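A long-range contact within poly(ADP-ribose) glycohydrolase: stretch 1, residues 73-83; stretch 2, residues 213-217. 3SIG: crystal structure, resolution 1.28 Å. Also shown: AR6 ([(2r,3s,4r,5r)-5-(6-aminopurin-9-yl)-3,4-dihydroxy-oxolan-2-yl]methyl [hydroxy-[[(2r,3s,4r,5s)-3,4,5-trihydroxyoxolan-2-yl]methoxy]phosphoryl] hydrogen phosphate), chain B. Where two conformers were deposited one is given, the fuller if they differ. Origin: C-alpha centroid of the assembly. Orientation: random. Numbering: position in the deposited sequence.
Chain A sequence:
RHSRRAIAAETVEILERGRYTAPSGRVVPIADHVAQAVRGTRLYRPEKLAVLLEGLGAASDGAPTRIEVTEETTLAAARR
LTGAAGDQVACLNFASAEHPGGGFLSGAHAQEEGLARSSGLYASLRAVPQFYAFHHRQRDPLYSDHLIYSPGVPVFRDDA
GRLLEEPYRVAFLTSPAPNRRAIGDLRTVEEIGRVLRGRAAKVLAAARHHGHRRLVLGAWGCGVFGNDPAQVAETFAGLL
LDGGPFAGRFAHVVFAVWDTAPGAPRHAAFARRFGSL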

# COMPACT_ATOMS: atom_id res chain seq x y z
N THR A 73 -1.41 -10.14 6.74
CA THR A 73 -1.94 -9.01 6.01
C THR A 73 -0.92 -7.86 6.08
O THR A 73 -0.05 -7.81 6.96
N THR A 74 -1.06 -6.91 5.17
CA THR A 74 -0.26 -5.69 5.20
C THR A 74 -0.29 -5.06 6.58
O THR A 74 0.74 -4.71 7.17
N LEU A 75 -1.48 -4.86 7.11
CA LEU A 75 -1.61 -4.20 8.40
C LEU A 75 -1.06 -5.00 9.55
O LEU A 75 -0.47 -4.42 10.47
N ALA A 76 -1.20 -6.31 9.53
CA ALA A 76 -0.69 -7.12 10.63
C ALA A 76 0.83 -7.02 10.66
O ALA A 76 1.45 -6.88 11.71
N ALA A 77 1.45 -7.10 9.49
CA ALA A 77 2.91 -6.97 9.44
C ALA A 77 3.32 -5.59 9.92
O ALA A 77 4.29 -5.45 10.69
N ALA A 78 2.65 -4.55 9.48
CA ALA A 78 2.97 -3.19 9.92
C ALA A 78 2.83 -3.04 11.42
O ALA A 78 3.69 -2.44 12.07
N ARG A 79 1.81 -3.65 12.01
CA ARG A 79 1.60 -3.54 13.44
C ARG A 79 2.70 -4.24 14.20
O ARG A 79 3.17 -3.75 15.24
N ARG A 80 3.10 -5.42 13.74
CA ARG A 80 4.18 -6.18 14.35
C ARG A 80 5.46 -5.38 14.35
O ARG A 80 6.15 -5.26 15.37
N LEU A 81 5.83 -4.83 13.21
CA LEU A 81 7.05 -4.06 13.12
C LEU A 81 6.98 -2.79 13.97
O LEU A 81 7.97 -2.41 14.60
N THR A 82 5.83 -2.14 14.00
CA THR A 82 5.70 -0.89 14.72
C THR A 82 5.85 -1.13 16.23
O THR A 82 6.42 -0.29 16.93
N GLY A 83 5.46 -2.29 16.72
CA GLY A 83 5.59 -2.59 18.14
C GLY A 83 7.05 -2.81 18.54
O GLY A 83 7.40 -2.71 19.74
N ARG A 213 13.22 3.01 6.83
CA ARG A 213 14.14 1.91 6.74
C ARG A 213 13.47 0.55 6.83
O ARG A 213 14.10 -0.46 6.55
N ARG A 214 12.19 0.52 7.17
CA ARG A 214 11.44 -0.74 7.25
C ARG A 214 10.17 -0.63 6.40
O ARG A 214 9.43 0.36 6.48
N LEU A 215 9.98 -1.64 5.54
CA LEU A 215 8.91 -1.67 4.56
C LEU A 215 8.04 -2.88 4.69
O LEU A 215 8.50 -3.99 5.02
N VAL A 216 6.80 -2.68 4.33
CA VAL A 216 5.88 -3.79 4.13
C VAL A 216 5.43 -3.76 2.67
O VAL A 216 4.71 -2.83 2.27
N LEU A 217 5.88 -4.74 1.92
CA LEU A 217 5.57 -4.93 0.50
C LEU A 217 4.77 -6.22 0.38
O LEU A 217 4.33 -6.80 1.38

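A helix laid against a strand can combine a polar clasp with small side chains packed against a branched one, and this contact in poly(ADP-ribose) glycohydrolase is a compact example. Helix 74-83 runs nearly antiparallel to strand 214-217, at 165°, with the axes 8.7 Å apart at closest approach. The clasp comes from Arg214, whose CA-to-CB bond points toward the helix. Its chi angles (m, t, m, then 150°) carry the guanidinium to the carbonyl of Leu81. Arg214 NH1 donates to Leu81 O at 2.8 Å, and Arg214 NH2 adds a weak bond to the same Leu81 O at 3.1 Å, so the oxygen sits at the guanidinium edge, near its plane.

Near the start of the helix a water links the two stretches. It lies 2.6 Å from Thr74 OG1 and donates to Leu217 O at 3.1 Å. Here the backbone also meets the ligand: Thr74 N donates to N1 of the AR6 adenine at 3.0 Å. Just before the helix, Thr73, rotamer p, caps it by accepting at OG1 from Ala76 N, 2.9 Å away.

Between clasp and water lies the apolar packing, centred on Val216 (rotamer t), which points toward the helix. Its CG1 meets Ala77 CB at 3.9 Å and Thr74 CG2 at 4.0 Å; its CG2 approaches Ala78 CB at 4.3 Å. The backbones run close here, Ala78 CA and Val216 CA being 6.5 Å apart, and Ala77, whose CA-to-CB bond points toward the strand, has only its CB to place against Val216. Leu81, chi1 m and chi2 p, also points inward, placing CD2 4.4 Å from Val216 CG2, while its CB lies 3.6 Å from Arg214 NH1. The strand's alternation completes the pattern: Leu215 and Leu217 point away, leaving Arg214 and Val216 to face the helix.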

# COMPACT_ATOMS: atom_id res chain seq x y z
CB THR A 73 -3.24 -8.49 6.61
OG1 THR A 73 -2.97 -8.06 7.95
CG2 THR A 73 -4.31 -9.56 6.64
CB THR A 74 -0.75 -4.69 4.16
OG1 THR A 74 -0.87 -5.35 2.89
CG2 THR A 74 0.18 -3.48 4.05
CB LEU A 75 -3.05 -3.81 8.65
CG LEU A 75 -3.50 -2.66 7.76
CD1 LEU A 75 -4.93 -2.35 8.05
CD2 LEU A 75 -2.66 -1.39 7.88
CB ALA A 76 -1.15 -8.57 10.51
CB ALA A 77 3.43 -7.22 8.01
CB ALA A 78 2.11 -2.20 9.22
CB ARG A 79 0.24 -4.12 13.76
CG ARG A 79 -0.26 -3.84 15.15
CD ARG A 79 -1.66 -4.38 15.31
NE ARG A 79 -2.18 -4.17 16.65
CZ ARG A 79 -3.22 -4.82 17.16
NH1 ARG A 79 -3.87 -5.70 16.44
NH2 ARG A 79 -3.62 -4.59 18.41
CB ARG A 80 4.35 -7.52 13.64
CG ARG A 80 5.55 -8.30 14.12
CD ARG A 80 5.64 -9.71 13.53
NE ARG A 80 5.69 -9.73 12.06
CZ ARG A 80 6.81 -9.75 11.34
NH1 ARG A 80 8.01 -9.74 11.93
NH2 ARG A 80 6.76 -9.79 10.02
CB LEU A 81 7.35 -3.72 11.66
CG LEU A 81 8.18 -4.75 10.88
CD1 LEU A 81 7.64 -6.18 10.93
CD2 LEU A 81 8.36 -4.27 9.43
CB THR A 82 4.35 -0.24 14.41
OG1 THR A 82 4.32 0.10 13.03
CG2 THR A 82 4.16 1.04 15.22
CB ARG A 213 15.18 2.01 7.85
CG ARG A 213 15.94 3.33 7.90
CD ARG A 213 17.26 3.24 7.18
NE ARG A 213 18.17 2.31 7.84
CZ ARG A 213 18.83 1.32 7.23
NH1 ARG A 213 18.69 1.14 5.92
NH2 ARG A 213 19.64 0.53 7.92
CB ARG A 214 11.11 -1.06 8.72
CG ARG A 214 12.37 -1.18 9.54
CD ARG A 214 12.14 -1.69 10.96
NE ARG A 214 11.29 -0.76 11.71
CZ ARG A 214 10.45 -1.11 12.68
NH1 ARG A 214 10.38 -2.36 13.09
NH2 ARG A 214 9.70 -0.18 13.23
CB LEU A 215 9.46 -1.72 3.15
CG LEU A 215 10.54 -0.70 2.80
CD1 LEU A 215 10.98 -0.89 1.34
CD2 LEU A 215 10.15 0.74 3.06
CB VAL A 216 4.67 -3.78 5.09
CG1 VAL A 216 3.79 -4.97 4.80
CG2 VAL A 216 5.11 -3.78 6.57
CB LEU A 217 6.87 -5.02 -0.33
CG LEU A 217 7.81 -3.82 -0.17
CD1 LEU A 217 9.08 -4.04 -0.98
CD2 LEU A 217 7.15 -2.54 -0.56
N1 AR6 B . -2.59 -8.06 2.91
C2 AR6 B . -1.63 -8.66 2.22
N3 AR6 B . -1.79 -9.29 1.02
C4 AR6 B . -3.06 -9.24 0.54
C5 AR6 B . -4.13 -8.59 1.25
C6 AR6 B . -3.81 -8.01 2.45
N6 AR6 B . -4.81 -7.38 3.20
N7 AR6 B . -5.30 -8.73 0.42
C8 AR6 B . -4.93 -9.42 -0.61
N9 AR6 B . -3.62 -9.77 -0.62
PA AR6 B . -5.04 -6.91 -4.54
PB AR6 B . -4.01 -5.52 -6.97
C1' AR6 B . -2.80 -10.49 -1.59
O1A AR6 B . -5.85 -7.79 -5.43
O1B AR6 B . -2.86 -4.54 -7.01
C1D AR6 B . -8.40 -2.94 -5.30
O1D AR6 B . -9.78 -2.91 -5.56
C2' AR6 B . -3.58 -11.47 -2.45
O2' AR6 B . -2.79 -12.59 -2.73
O2A AR6 B . -5.76 -6.14 -3.47
O2B AR6 B . -3.90 -6.77 -7.78
C2D AR6 B . -7.85 -1.61 -5.63
O2D AR6 B . -8.53 -0.51 -5.15
C3' AR6 B . -3.80 -10.68 -3.69
O3' AR6 B . -3.91 -11.48 -4.82
O3A AR6 B . -4.16 -5.93 -5.43
C3D AR6 B . -7.42 -1.72 -7.03
O3D AR6 B . -8.55 -1.35 -7.77
C4' AR6 B . -2.61 -9.76 -3.78
O4' AR6 B . -2.11 -9.63 -2.47
C4D AR6 B . -7.08 -3.17 -7.16
O4D AR6 B . -7.79 -3.88 -6.16
C5' AR6 B . -2.87 -8.40 -4.40
O5' AR6 B . -3.93 -7.74 -3.72
C5D AR6 B . -5.58 -3.46 -7.05
O5D AR6 B . -5.38 -4.83 -7.34
O HOH W 1 1.39 -6.44 2.11